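Two-component system sensor histidine kinase (PDB 3OTT) is the extracellular part of a putative membrane-bound histidine kinase, apparently a saccharide sensor, that probably passes its signal on by phosphorylating a histidine from ATP. Local coordinates at residues B[460-464]-B[498-503]; B[466-470]-B[503-507]; B[663-669]-B[742-748]. All coordinates share one frame; numbering follows the deposited sequence.

Contact 1. Residues B[460-464]-B[498-503]; sequences EQNYS and INPRTR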
ATOM      1  N   GLU B 460     -21.509 -18.930 -35.713  1.00 18.84           N
ATOM      2  CA  GLU B 460     -21.983 -19.986 -36.611  1.00 21.98           C
ATOM      3  C   GLU B 460     -23.191 -20.741 -35.988  1.00 21.40           C
ATOM      4  O   GLU B 460     -24.121 -21.113 -36.685  1.00 21.47           O
ATOM      5  CB  GLU B 460     -20.832 -20.974 -36.942  1.00 22.08           C
ATOM      6  CG  GLU B 460     -19.799 -20.468 -38.018  1.00 24.56           C
ATOM      7  CD  GLU B 460     -18.842 -19.346 -37.550  1.00 25.21           C
ATOM      8  OE1 GLU B 460     -18.740 -19.003 -36.363  1.00 24.01           O
ATOM      9  OE2 GLU B 460     -18.165 -18.753 -38.396  1.00 30.28           O
ATOM     10  N   GLN B 461     -23.147 -20.975 -34.677  1.00 20.88           N
ATOM     11  CA  GLN B 461     -24.160 -21.801 -34.017  1.00 21.30           C
ATOM     12  C   GLN B 461     -24.469 -21.209 -32.681  1.00 20.19           C
ATOM     13  O   GLN B 461     -23.594 -20.592 -32.031  1.00 17.91           O
ATOM     14  CB  GLN B 461     -23.681 -23.260 -33.791  1.00 20.78           C
ATOM     15  CG  GLN B 461     -23.387 -24.094 -35.077  1.00 27.53           C
ATOM     16  CD  GLN B 461     -22.996 -25.603 -34.803  1.00 31.12           C
ATOM     17  OE1 GLN B 461     -22.321 -25.924 -33.828  1.00 29.95           O
ATOM     18  NE2 GLN B 461     -23.439 -26.500 -35.677  1.00 32.13           N
ATOM     19  N   ASN B 462     -25.681 -21.491 -32.207  1.00 20.86           N
ATOM     20  CA  ASN B 462     -26.086 -21.082 -30.837  1.00 20.68           C
ATOM     21  C   ASN B 462     -26.941 -22.186 -30.299  1.00 20.30           C
ATOM     22  O   ASN B 462     -27.706 -22.800 -31.024  1.00 20.25           O
ATOM     23  CB  ASN B 462     -26.754 -19.670 -30.857  1.00 21.69           C
ATOM     24  CG  ASN B 462     -27.408 -19.259 -29.490  1.00 27.92           C
ATOM     25  OD1 ASN B 462     -28.662 -19.220 -29.375  1.00 35.84           O
ATOM     26  ND2 ASN B 462     -26.578 -18.933 -28.476  1.00 22.06           N
ATOM     27  N   TYR B 463     -26.737 -22.555 -29.040  1.00 20.63           N
ATOM     28  CA  TYR B 463     -27.617 -23.533 -28.392  1.00 20.62           C
ATOM     29  C   TYR B 463     -28.460 -22.748 -27.377  1.00 20.74           C
ATOM     30  O   TYR B 463     -27.897 -21.994 -26.583  1.00 20.09           O
ATOM     31  CB  TYR B 463     -26.790 -24.628 -27.679  1.00 19.71           C
ATOM     32  CG  TYR B 463     -26.230 -25.685 -28.610  1.00 22.94           C
ATOM     33  CD1 TYR B 463     -24.919 -25.611 -29.096  1.00 22.83           C
ATOM     34  CD2 TYR B 463     -27.029 -26.755 -29.047  1.00 23.70           C
ATOM     35  CE1 TYR B 463     -24.412 -26.582 -29.980  1.00 22.01           C
ATOM     36  CE2 TYR B 463     -26.547 -27.685 -29.938  1.00 24.11           C
ATOM     37  CZ  TYR B 463     -25.238 -27.601 -30.393  1.00 25.73           C
ATOM     38  OH  TYR B 463     -24.790 -28.580 -31.244  1.00 29.47           O
ATOM     39  N   SER B 464     -29.781 -22.969 -27.343  1.00 21.43           N
ATOM     40  CA  SER B 464     -30.627 -22.251 -26.400  1.00 21.32           C
ATOM     41  C   SER B 464     -31.876 -23.066 -25.975  1.00 22.80           C
ATOM     42  O   SER B 464     -32.037 -24.218 -26.394  1.00 21.77           O
ATOM     43  CB  SER B 464     -31.095 -20.986 -27.069  1.00 19.75           C
ATOM     44  OG  SER B 464     -31.977 -21.333 -28.107  1.00 23.97           O
ATOM     45  N   ILE B 498     -24.695 -32.462 -24.884  1.00 19.39           N
ATOM     46  CA  ILE B 498     -24.763 -32.132 -26.290  1.00 18.82           C
ATOM     47  C   ILE B 498     -23.881 -33.052 -27.178  1.00 18.80           C
ATOM     48  O   ILE B 498     -22.690 -33.283 -26.910  1.00 18.40           O
ATOM     49  CB  ILE B 498     -24.304 -30.695 -26.550  1.00 18.73           C
ATOM     50  CG1 ILE B 498     -25.133 -29.725 -25.757  1.00 15.29           C
ATOM     51  CG2 ILE B 498     -24.411 -30.358 -28.068  1.00 17.22           C
ATOM     52  CD1 ILE B 498     -24.626 -28.360 -25.849  1.00 18.10           C
ATOM     53  N   ASN B 499     -24.477 -33.577 -28.222  1.00 19.43           N
ATOM     54  CA  ASN B 499     -23.723 -34.268 -29.247  1.00 20.67           C
ATOM     55  C   ASN B 499     -23.571 -33.236 -30.357  1.00 21.24           C
ATOM     56  O   ASN B 499     -24.513 -32.952 -31.066  1.00 22.75           O
ATOM     57  CB  ASN B 499     -24.426 -35.537 -29.693  1.00 20.86           C
ATOM     58  CG  ASN B 499     -23.711 -36.240 -30.831  1.00 22.53           C
ATOM     59  OD1 ASN B 499     -23.101 -35.595 -31.687  1.00 19.77           O
ATOM     60  ND2 ASN B 499     -23.811 -37.585 -30.860  1.00 17.27           N
ATOM     61  N   PRO B 500     -22.389 -32.632 -30.463  1.00 21.02           N
ATOM     62  CA  PRO B 500     -22.119 -31.533 -31.355  1.00 22.73           C
ATOM     63  C   PRO B 500     -22.286 -31.889 -32.840  1.00 25.51           C
ATOM     64  O   PRO B 500     -22.488 -30.988 -33.640  1.00 25.34           O
ATOM     65  CB  PRO B 500     -20.642 -31.186 -31.069  1.00 22.48           C
ATOM     66  CG  PRO B 500     -20.083 -32.365 -30.434  1.00 22.79           C
ATOM     67  CD  PRO B 500     -21.179 -33.166 -29.831  1.00 20.18           C
ATOM     68  N   ARG B 501     -22.216 -33.181 -33.191  1.00 27.59           N
ATOM     69  CA  ARG B 501     -22.298 -33.623 -34.582  1.00 29.49           C
ATOM     70  C   ARG B 501     -23.737 -33.697 -35.069  1.00 30.51           C
ATOM     71  O   ARG B 501     -24.021 -33.260 -36.168  1.00 31.61           O
ATOM     72  CB  ARG B 501     -21.576 -34.969 -34.773  1.00 31.22           C
ATOM     73  CG  ARG B 501     -20.004 -34.849 -34.674  1.00 33.20           C
ATOM     74  CD  ARG B 501     -19.284 -36.199 -34.351  1.00 40.31           C
ATOM     75  NE  ARG B 501     -20.016 -37.048 -33.387  1.00 42.59           N
ATOM     76  CZ  ARG B 501     -19.911 -36.977 -32.062  1.00 40.76           C
ATOM     77  NH1 ARG B 501     -19.088 -36.099 -31.484  1.00 39.42           N
ATOM     78  NH2 ARG B 501     -20.626 -37.802 -31.315  1.00 41.46           N
ATOM     79  N   THR B 502     -24.646 -34.228 -34.250  1.00 29.75           N
ATOM     80  CA  THR B 502     -26.080 -34.284 -34.587  1.00 28.96           C
ATOM     81  C   THR B 502     -26.839 -33.078 -33.993  1.00 28.48           C
ATOM     82  O   THR B 502     -27.942 -32.757 -34.412  1.00 28.39           O
ATOM     83  CB  THR B 502     -26.721 -35.575 -34.017  1.00 29.24           C
ATOM     84  OG1 THR B 502     -26.402 -35.664 -32.630  1.00 27.93           O
ATOM     85  CG2 THR B 502     -26.197 -36.865 -34.724  1.00 29.31           C
ATOM     86  N   ARG B 503     -26.252 -32.443 -32.981  1.00 27.28           N
ATOM     87  CA  ARG B 503     -26.814 -31.289 -32.330  1.00 27.46           C
ATOM     88  C   ARG B 503     -27.909 -31.715 -31.357  1.00 27.05           C
ATOM     89  O   ARG B 503     -28.663 -30.866 -30.862  1.00 26.63           O
ATOM     90  CB  ARG B 503     -27.358 -30.273 -33.339  1.00 28.20           C
ATOM     91  CG  ARG B 503     -26.293 -29.731 -34.297  1.00 33.25           C
ATOM     92  CD  ARG B 503     -26.693 -28.351 -34.784  1.00 38.78           C
ATOM     93  NE  ARG B 503     -26.579 -27.389 -33.682  1.00 41.99           N
ATOM     94  CZ  ARG B 503     -27.134 -26.168 -33.645  1.00 43.61           C
ATOM     95  NH1 ARG B 503     -27.886 -25.721 -34.658  1.00 42.70           N
ATOM     96  NH2 ARG B 503     -26.931 -25.400 -32.566  1.00 42.53           N
TER
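The ring of Tyr463 lies between two side chains of the 498-503 segment. Arg503 NH2 sits over the centre of one face, and Ile498 CD1 over the centre of the opposite face. The contact joins two neighbouring blades of the beta-propeller: Tyr463 is on the outer strand 457-463 of one, and Ile498 and Arg503 flank the turn between strands 495-499 and 504-508 of the next. The arginine side is an off-centre cation-pi contact, with Arg503 CZ 4.4 Å from the Tyr463 ring centroid. The guanidinium does not lie flat on the ring. Its plane stands 73° from it, so it meets the face edge-on. On the other side Ile498 CD1 makes a CH-pi contact, 4.2 Å from the Tyr463 centroid. The guanidinium has its own flat neighbour: the Gln461 amide stacks on one face, the two planes 17° apart. At its edge Arg503 NH2 donates to Asn462 O over 3.1 Å. That oxygen lies in the guanidinium plane, but the donor stands above the carbonyl plane. Asn462 O also accepts from Asn467 ND2, so two donors grip it. The bend of the Arg503 chain at chi3 (70°) turns the guanidinium back over the tyrosine. The turn that carries Arg503 is shaped by Asn499 OD1, which accepts from Arg501 N, an Asx turn, and from Thr502 N, which extends it to an Asx motif. Arg503 NE makes a weak but nearly straight bond to Tyr463 OH, 3.3 Å long.

Contact 2. Residues B[466-470]-B[503-507]; sequences HNGLS and REVTK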
ATOM      1  N   HIS B 466     -34.688 -22.851 -27.272  1.00 29.01           N
ATOM      2  CA  HIS B 466     -35.413 -23.218 -28.505  1.00 30.47           C
ATOM      3  C   HIS B 466     -34.884 -24.448 -29.275  1.00 29.80           C
ATOM      4  O   HIS B 466     -35.625 -25.086 -30.013  1.00 29.68           O
ATOM      5  CB  HIS B 466     -35.523 -22.015 -29.471  1.00 32.48           C
ATOM      6  CG  HIS B 466     -36.172 -20.812 -28.850  1.00 36.62           C
ATOM      7  ND1 HIS B 466     -35.513 -19.610 -28.685  1.00 39.86           N
ATOM      8  CD2 HIS B 466     -37.398 -20.651 -28.286  1.00 40.35           C
ATOM      9  CE1 HIS B 466     -36.314 -18.750 -28.080  1.00 41.17           C
ATOM     10  NE2 HIS B 466     -37.460 -19.360 -27.819  1.00 41.40           N
ATOM     11  N   ASN B 467     -33.620 -24.800 -29.100  1.00 27.92           N
ATOM     12  CA  ASN B 467     -33.124 -25.989 -29.798  1.00 28.50           C
ATOM     13  C   ASN B 467     -32.516 -27.087 -28.864  1.00 27.48           C
ATOM     14  O   ASN B 467     -31.598 -27.792 -29.262  1.00 28.27           O
ATOM     15  CB  ASN B 467     -32.183 -25.587 -30.981  1.00 27.47           C
ATOM     16  CG  ASN B 467     -30.916 -24.905 -30.501  1.00 27.02           C
ATOM     17  OD1 ASN B 467     -30.663 -24.852 -29.303  1.00 22.55           O
ATOM     18  ND2 ASN B 467     -30.116 -24.374 -31.427  1.00 27.91           N
ATOM     19  N   GLY B 468     -33.061 -27.230 -27.650  1.00 26.77           N
ATOM     20  CA  GLY B 468     -32.806 -28.395 -26.788  1.00 25.03           C
ATOM     21  C   GLY B 468     -32.258 -28.086 -25.399  1.00 23.75           C
ATOM     22  O   GLY B 468     -32.379 -28.906 -24.520  1.00 23.27           O
ATOM     23  N   LEU B 469     -31.653 -26.930 -25.173  1.00 23.20           N
ATOM     24  CA  LEU B 469     -31.186 -26.638 -23.790  1.00 24.06           C
ATOM     25  C   LEU B 469     -32.306 -26.519 -22.777  1.00 23.91           C
ATOM     26  O   LEU B 469     -33.425 -26.190 -23.118  1.00 24.18           O
ATOM     27  CB  LEU B 469     -30.336 -25.386 -23.690  1.00 23.26           C
ATOM     28  CG  LEU B 469     -28.945 -25.404 -24.251  1.00 22.71           C
ATOM     29  CD1 LEU B 469     -28.327 -24.089 -23.882  1.00 21.23           C
ATOM     30  CD2 LEU B 469     -28.216 -26.568 -23.635  1.00 26.01           C
ATOM     31  N   SER B 470     -31.959 -26.829 -21.540  1.00 24.74           N
ATOM     32  CA  SER B 470     -32.855 -26.791 -20.379  1.00 26.65           C
ATOM     33  C   SER B 470     -33.067 -25.410 -19.812  1.00 25.47           C
ATOM     34  O   SER B 470     -33.885 -25.261 -18.902  1.00 26.90           O
ATOM     35  CB  SER B 470     -32.249 -27.661 -19.254  1.00 27.44           C
ATOM     36  OG  SER B 470     -32.209 -29.057 -19.653  1.00 33.59           O
ATOM     37  N   ARG B 503     -26.252 -32.443 -32.981  1.00 27.28           N
ATOM     38  CA  ARG B 503     -26.814 -31.289 -32.330  1.00 27.46           C
ATOM     39  C   ARG B 503     -27.909 -31.715 -31.357  1.00 27.05           C
ATOM     40  O   ARG B 503     -28.663 -30.866 -30.862  1.00 26.63           O
ATOM     41  CB  ARG B 503     -27.358 -30.273 -33.339  1.00 28.20           C
ATOM     42  CG  ARG B 503     -26.293 -29.731 -34.297  1.00 33.25           C
ATOM     43  CD  ARG B 503     -26.693 -28.351 -34.784  1.00 38.78           C
ATOM     44  NE  ARG B 503     -26.579 -27.389 -33.682  1.00 41.99           N
ATOM     45  CZ  ARG B 503     -27.134 -26.168 -33.645  1.00 43.61           C
ATOM     46  NH1 ARG B 503     -27.886 -25.721 -34.658  1.00 42.70           N
ATOM     47  NH2 ARG B 503     -26.931 -25.400 -32.566  1.00 42.53           N
ATOM     48  N   GLU B 504     -28.010 -33.018 -31.121  1.00 26.40           N
ATOM     49  CA  GLU B 504     -28.943 -33.530 -30.144  1.00 27.32           C
ATOM     50  C   GLU B 504     -28.509 -33.127 -28.717  1.00 25.48           C
ATOM     51  O   GLU B 504     -27.301 -33.214 -28.356  1.00 24.81           O
ATOM     52  CB  GLU B 504     -29.012 -35.056 -30.251  1.00 28.31           C
ATOM     53  CG  GLU B 504     -30.183 -35.632 -29.441  1.00 37.22           C
ATOM     54  CD  GLU B 504     -30.152 -37.164 -29.261  1.00 48.10           C
ATOM     55  OE1 GLU B 504     -29.839 -37.917 -30.234  1.00 51.22           O
ATOM     56  OE2 GLU B 504     -30.474 -37.603 -28.128  1.00 51.54           O
ATOM     57  N   VAL B 505     -29.496 -32.724 -27.922  1.00 24.31           N
ATOM     58  CA  VAL B 505     -29.340 -32.364 -26.517  1.00 22.40           C
ATOM     59  C   VAL B 505     -30.144 -33.289 -25.615  1.00 23.76           C
ATOM     60  O   VAL B 505     -31.365 -33.387 -25.748  1.00 23.84           O
ATOM     61  CB  VAL B 505     -29.804 -30.924 -26.249  1.00 21.34           C
ATOM     62  CG1 VAL B 505     -29.368 -30.473 -24.838  1.00 15.93           C
ATOM     63  CG2 VAL B 505     -29.234 -29.966 -27.344  1.00 21.92           C
ATOM     64  N   THR B 506     -29.475 -33.935 -24.664  1.00 23.67           N
ATOM     65  CA  THR B 506     -30.181 -34.808 -23.748  1.00 25.18           C
ATOM     66  C   THR B 506     -29.992 -34.332 -22.271  1.00 24.08           C
ATOM     67  O   THR B 506     -28.891 -33.944 -21.889  1.00 23.58           O
ATOM     68  CB  THR B 506     -29.675 -36.240 -23.872  1.00 26.33           C
ATOM     69  OG1 THR B 506     -29.574 -36.596 -25.254  1.00 30.86           O
ATOM     70  CG2 THR B 506     -30.675 -37.211 -23.184  1.00 27.18           C
ATOM     71  N   LYS B 507     -31.045 -34.406 -21.465  1.00 22.32           N
ATOM     72  CA  LYS B 507     -30.976 -34.032 -20.060  1.00 21.52           C
ATOM     73  C   LYS B 507     -30.764 -35.273 -19.268  1.00 20.92           C
ATOM     74  O   LYS B 507     -31.635 -36.112 -19.302  1.00 22.00           O
ATOM     75  CB  LYS B 507     -32.289 -33.391 -19.590  1.00 21.33           C
ATOM     76  CG  LYS B 507     -32.326 -33.099 -18.078  1.00 21.90           C
ATOM     77  CD  LYS B 507     -33.698 -32.519 -17.632  1.00 29.60           C
ATOM     78  CE  LYS B 507     -33.848 -31.046 -17.954  1.00 28.59           C
ATOM     79  NZ  LYS B 507     -32.783 -30.274 -17.271  1.00 30.06           N
TER
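The backbone of Asn467 to Ser470 runs 21° from the direction of residues 503 to 507, and the two come closest at Gly468 and Val505, their CA atoms 5.3 Å apart. The contact lays the loop between two propeller blades along the outer strand 504-508 of the second blade. Arg503 and Glu504 both face Asn499, a G1 beta bulge. Val505 points at the loop. Its CG1 lies 3.4 Å from Gly468 O, and its CG2 rests near Asn467 O. Gly468 has room here because it lacks a side chain; a CB would run into Val505 CG2, and at these backbone angles it would also press on the carbonyl oxygen of Asn467. Next along the chain, Leu469 CD2 lies 4.2 Å from Val505 CG1. At one end Asn467 ND2 comes within 3.5 Å of Arg503 NH2, the amide and guanidinium planes nearly perpendicular. Their shared acceptor, Asn462 O, probably accounts for the approach. Asn467 OD1 accepts from Ser464 N, so both ends of the amide are held. At the other end Lys507 bends at chi3 and chi4, and its NZ donates to Ser470 OG over 2.7 Å. Ser470 OG also bonds Asp496 OD1. With the hydroxyl gone, as in an alanine here, Lys507 NZ and Asp496 OD1 would probably each lose one partner. Lys507 NZ also donates to Lys493 O and Asn492 OD1.

Contact 3. Residues B[663-669]-B[742-748]; sequences NSIKLKY and LNIRILP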
ATOM      1  N   ASN B 663      30.125 -10.593  -5.677  1.00 29.97           N
ATOM      2  CA  ASN B 663      29.975 -11.461  -6.825  1.00 31.01           C
ATOM      3  C   ASN B 663      31.371 -11.931  -7.336  1.00 30.41           C
ATOM      4  O   ASN B 663      31.476 -12.865  -8.143  1.00 30.14           O
ATOM      5  CB  ASN B 663      29.254 -10.656  -7.938  1.00 33.64           C
ATOM      6  CG  ASN B 663      27.842 -10.098  -7.492  1.00 39.91           C
ATOM      7  OD1 ASN B 663      27.503  -8.922  -7.757  1.00 44.45           O
ATOM      8  ND2 ASN B 663      27.031 -10.945  -6.835  1.00 40.13           N
ATOM      9  N   SER B 664      32.431 -11.254  -6.886  1.00 29.95           N
ATOM     10  CA  SER B 664      33.776 -11.429  -7.441  1.00 30.03           C
ATOM     11  C   SER B 664      34.824 -11.195  -6.383  1.00 28.96           C
ATOM     12  O   SER B 664      34.906 -10.109  -5.786  1.00 29.72           O
ATOM     13  CB  SER B 664      34.035 -10.450  -8.576  1.00 32.03           C
ATOM     14  OG  SER B 664      33.427 -10.892  -9.776  1.00 37.25           O
ATOM     15  N   ILE B 665      35.627 -12.215  -6.154  1.00 26.52           N
ATOM     16  CA  ILE B 665      36.747 -12.080  -5.250  1.00 26.36           C
ATOM     17  C   ILE B 665      38.124 -12.271  -5.939  1.00 27.15           C
ATOM     18  O   ILE B 665      38.279 -13.133  -6.837  1.00 26.19           O
ATOM     19  CB  ILE B 665      36.549 -12.980  -4.005  1.00 25.00           C
ATOM     20  CG1 ILE B 665      37.432 -12.511  -2.875  1.00 25.45           C
ATOM     21  CG2 ILE B 665      36.706 -14.459  -4.278  1.00 22.19           C
ATOM     22  CD1 ILE B 665      37.061 -13.154  -1.566  1.00 24.14           C
ATOM     23  N   LYS B 666      39.083 -11.439  -5.528  1.00 27.60           N
ATOM     24  CA  LYS B 666      40.479 -11.502  -5.969  1.00 29.43           C
ATOM     25  C   LYS B 666      41.400 -11.896  -4.825  1.00 28.04           C
ATOM     26  O   LYS B 666      41.464 -11.174  -3.859  1.00 28.15           O
ATOM     27  CB  LYS B 666      40.918 -10.138  -6.532  1.00 32.20           C
ATOM     28  CG  LYS B 666      40.742 -10.013  -8.036  1.00 37.49           C
ATOM     29  CD  LYS B 666      41.573  -8.851  -8.604  1.00 44.83           C
ATOM     30  CE  LYS B 666      40.628  -7.917  -9.427  1.00 51.22           C
ATOM     31  NZ  LYS B 666      41.203  -6.607  -9.944  1.00 54.44           N
ATOM     32  N   LEU B 667      42.095 -13.032  -4.938  1.00 26.88           N
ATOM     33  CA  LEU B 667      42.953 -13.558  -3.879  1.00 26.50           C
ATOM     34  C   LEU B 667      44.411 -13.720  -4.321  1.00 28.25           C
ATOM     35  O   LEU B 667      44.703 -13.957  -5.516  1.00 27.80           O
ATOM     36  CB  LEU B 667      42.440 -14.915  -3.389  1.00 25.26           C
ATOM     37  CG  LEU B 667      41.008 -14.894  -2.765  1.00 25.49           C
ATOM     38  CD1 LEU B 667      40.493 -16.261  -2.537  1.00 21.21           C
ATOM     39  CD2 LEU B 667      40.946 -14.122  -1.475  1.00 24.67           C
ATOM     40  N   LYS B 668      45.329 -13.617  -3.359  1.00 28.21           N
ATOM     41  CA  LYS B 668      46.707 -13.925  -3.643  1.00 30.17           C
ATOM     42  C   LYS B 668      46.969 -15.427  -3.872  1.00 29.31           C
ATOM     43  O   LYS B 668      46.146 -16.297  -3.501  1.00 27.81           O
ATOM     44  CB  LYS B 668      47.598 -13.353  -2.533  1.00 32.22           C
ATOM     45  CG  LYS B 668      47.557 -11.819  -2.460  1.00 36.15           C
ATOM     46  CD  LYS B 668      48.227 -11.328  -1.197  1.00 42.60           C
ATOM     47  CE  LYS B 668      47.985  -9.845  -0.964  1.00 45.67           C
ATOM     48  NZ  LYS B 668      47.565  -9.546   0.478  1.00 45.03           N
ATOM     49  N   TYR B 669      48.159 -15.719  -4.408  1.00 29.60           N
ATOM     50  CA  TYR B 669      48.594 -17.065  -4.716  1.00 28.52           C
ATOM     51  C   TYR B 669      48.577 -17.968  -3.484  1.00 27.94           C
ATOM     52  O   TYR B 669      48.209 -19.119  -3.578  1.00 27.39           O
ATOM     53  CB  TYR B 669      50.004 -17.046  -5.399  1.00 30.52           C
ATOM     54  CG  TYR B 669      51.171 -16.983  -4.422  1.00 31.04           C
ATOM     55  CD1 TYR B 669      51.451 -15.803  -3.738  1.00 32.48           C
ATOM     56  CD2 TYR B 669      51.944 -18.109  -4.144  1.00 31.41           C
ATOM     57  CE1 TYR B 669      52.467 -15.733  -2.816  1.00 36.33           C
ATOM     58  CE2 TYR B 669      52.990 -18.060  -3.227  1.00 33.90           C
ATOM     59  CZ  TYR B 669      53.245 -16.856  -2.573  1.00 39.24           C
ATOM     60  OH  TYR B 669      54.272 -16.728  -1.660  1.00 45.09           O
ATOM     61  N   LEU B 742      29.750 -17.199  -7.471  1.00 22.92           N
ATOM     62  CA  LEU B 742      30.857 -16.362  -6.977  1.00 21.42           C
ATOM     63  C   LEU B 742      32.012 -16.511  -7.919  1.00 21.21           C
ATOM     64  O   LEU B 742      32.501 -17.616  -8.041  1.00 22.21           O
ATOM     65  CB  LEU B 742      31.336 -16.839  -5.591  1.00 19.70           C
ATOM     66  CG  LEU B 742      32.523 -16.037  -5.007  1.00 18.44           C
ATOM     67  CD1 LEU B 742      32.257 -14.532  -4.780  1.00 16.72           C
ATOM     68  CD2 LEU B 742      33.091 -16.701  -3.789  1.00 12.52           C
ATOM     69  N   ASN B 743      32.463 -15.452  -8.599  1.00 22.01           N
ATOM     70  CA  ASN B 743      33.715 -15.578  -9.406  1.00 22.90           C
ATOM     71  C   ASN B 743      34.932 -15.386  -8.518  1.00 21.38           C
ATOM     72  O   ASN B 743      35.001 -14.440  -7.739  1.00 21.84           O
ATOM     73  CB  ASN B 743      33.782 -14.598 -10.555  1.00 24.82           C
ATOM     74  CG  ASN B 743      32.541 -14.621 -11.411  1.00 29.23           C
ATOM     75  OD1 ASN B 743      32.290 -15.581 -12.130  1.00 31.33           O
ATOM     76  ND2 ASN B 743      31.726 -13.570 -11.300  1.00 32.30           N
ATOM     77  N   ILE B 744      35.843 -16.318  -8.594  1.00 20.72           N
ATOM     78  CA  ILE B 744      37.098 -16.290  -7.845  1.00 21.78           C
ATOM     79  C   ILE B 744      38.329 -16.122  -8.743  1.00 23.38           C
ATOM     80  O   ILE B 744      38.516 -16.891  -9.696  1.00 26.09           O
ATOM     81  CB  ILE B 744      37.239 -17.588  -7.015  1.00 21.00           C
ATOM     82  CG1 ILE B 744      35.967 -17.792  -6.081  1.00 19.92           C
ATOM     83  CG2 ILE B 744      38.492 -17.498  -6.160  1.00 22.04           C
ATOM     84  CD1 ILE B 744      35.815 -19.268  -5.560  1.00 15.45           C
ATOM     85  N   ARG B 745      39.170 -15.124  -8.468  1.00 23.70           N
ATOM     86  CA  ARG B 745      40.421 -14.994  -9.162  1.00 24.43           C
ATOM     87  C   ARG B 745      41.567 -15.253  -8.172  1.00 24.54           C
ATOM     88  O   ARG B 745      41.659 -14.589  -7.120  1.00 24.20           O
ATOM     89  CB  ARG B 745      40.544 -13.636  -9.825  1.00 25.47           C
ATOM     90  CG  ARG B 745      41.781 -13.520 -10.695  1.00 31.59           C
ATOM     91  CD  ARG B 745      41.972 -12.115 -11.295  1.00 39.04           C
ATOM     92  NE  ARG B 745      43.147 -12.066 -12.174  1.00 45.87           N
ATOM     93  CZ  ARG B 745      43.714 -10.959 -12.678  1.00 49.62           C
ATOM     94  NH1 ARG B 745      43.223  -9.743 -12.402  1.00 48.63           N
ATOM     95  NH2 ARG B 745      44.795 -11.078 -13.469  1.00 50.14           N
ATOM     96  N   ILE B 746      42.403 -16.256  -8.467  1.00 23.05           N
ATOM     97  CA  ILE B 746      43.632 -16.456  -7.717  1.00 23.08           C
ATOM     98  C   ILE B 746      44.832 -15.899  -8.520  1.00 25.24           C
ATOM     99  O   ILE B 746      45.073 -16.365  -9.655  1.00 26.39           O
ATOM    100  CB  ILE B 746      43.903 -17.964  -7.466  1.00 23.56           C
ATOM    101  CG1 ILE B 746      42.669 -18.638  -6.832  1.00 20.80           C
ATOM    102  CG2 ILE B 746      45.199 -18.153  -6.646  1.00 20.88           C
ATOM    103  CD1 ILE B 746      42.701 -18.731  -5.402  1.00 13.26           C
ATOM    104  N   LEU B 747      45.579 -14.947  -7.940  1.00 25.59           N
ATOM    105  CA  LEU B 747      46.630 -14.180  -8.644  1.00 27.52           C
ATOM    106  C   LEU B 747      47.909 -14.991  -8.634  1.00 28.60           C
ATOM    107  O   LEU B 747      48.126 -15.746  -7.702  1.00 28.32           O
ATOM    108  CB  LEU B 747      46.855 -12.817  -7.980  1.00 28.13           C
ATOM    109  CG  LEU B 747      45.709 -11.775  -8.075  1.00 29.08           C
ATOM    110  CD1 LEU B 747      45.834 -10.695  -6.999  1.00 33.30           C
ATOM    111  CD2 LEU B 747      45.739 -11.115  -9.424  1.00 36.72           C
ATOM    112  N   PRO B 748      48.744 -14.869  -9.667  1.00 30.17           N
ATOM    113  CA  PRO B 748      50.043 -15.574  -9.648  1.00 32.61           C
ATOM    114  C   PRO B 748      50.974 -15.005  -8.584  1.00 34.29           C
ATOM    115  O   PRO B 748      50.798 -13.866  -8.201  1.00 34.90           O
ATOM    116  CB  PRO B 748      50.616 -15.288 -11.042  1.00 34.36           C
ATOM    117  CG  PRO B 748      49.944 -13.973 -11.457  1.00 34.68           C
ATOM    118  CD  PRO B 748      48.550 -14.080 -10.892  1.00 31.60           C
TER
HETATM  119  O   HOH W   1      49.697 -13.160  -5.271  1.00  6.98           O
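Ile665 and Ile744 lie side by side on the buried face of a parallel strand pair, CG2 of Ile665 3.9 Å from CG1 of Ile744. Leu667, Leu742 and Ile746 continue this apolar layer. Leu742 CD2 touches Ile665 CG2, and Leu667 CD1 meets Ile744 CG2. Five backbone hydrogen bonds join the strands, from Asn663 O to Leu747 N; Arg745 N to Ile665 O, for example, is 2.7 Å. The other face, bearing Ser664, Lys666, Asn743 and Arg745, is looser and more exposed. Lys666 and Arg745 lie side by side, pointing the same way, their methylenes touching between Lys666 CG and Arg745 CB at 4.0 Å. Their like charges end 4.5 Å apart, Lys666 NZ to Arg745 NH1. Leu747 CD2 lies over one face of the Arg745 guanidinium. Asn743 ND2 adds a weak bond to Asn663 O, while its OD1 accepts from Gln723. Beyond the strands a water links Tyr669 N to Pro748 O. This is the edge of a mixed sheet in the C-terminal beta-sandwich. Strand 664-667 is outermost, strand 740-746 pairs in turn, antiparallel, with strand 720-728, and the apolar face packs on Leu674 and Phe676 of strand 674-679.

In the fold
Contacts 1 and 2 adjoin, their centres about 8 Å apart, and touch directly, as at Asn499 N and Glu504 O. They share Arg503, and their segments alternate along the chain. Both join the blade that ends in strand 457-463 to the next blade, strands 474-479 to 504-508. Contact 1 uses the turn between strands 495-499 and 504-508, and contact 2 the strand after it. Contact 3 comes later in the chain, its centre about 71 Å from that of contact 1 and about 75 Å from that of contact 2. It lies in the C-terminal beta-sandwich, in the region of the Y_Y_Y domain. The first two thus join successive propeller blades, while the third builds a sheet edge in the separate sandwich.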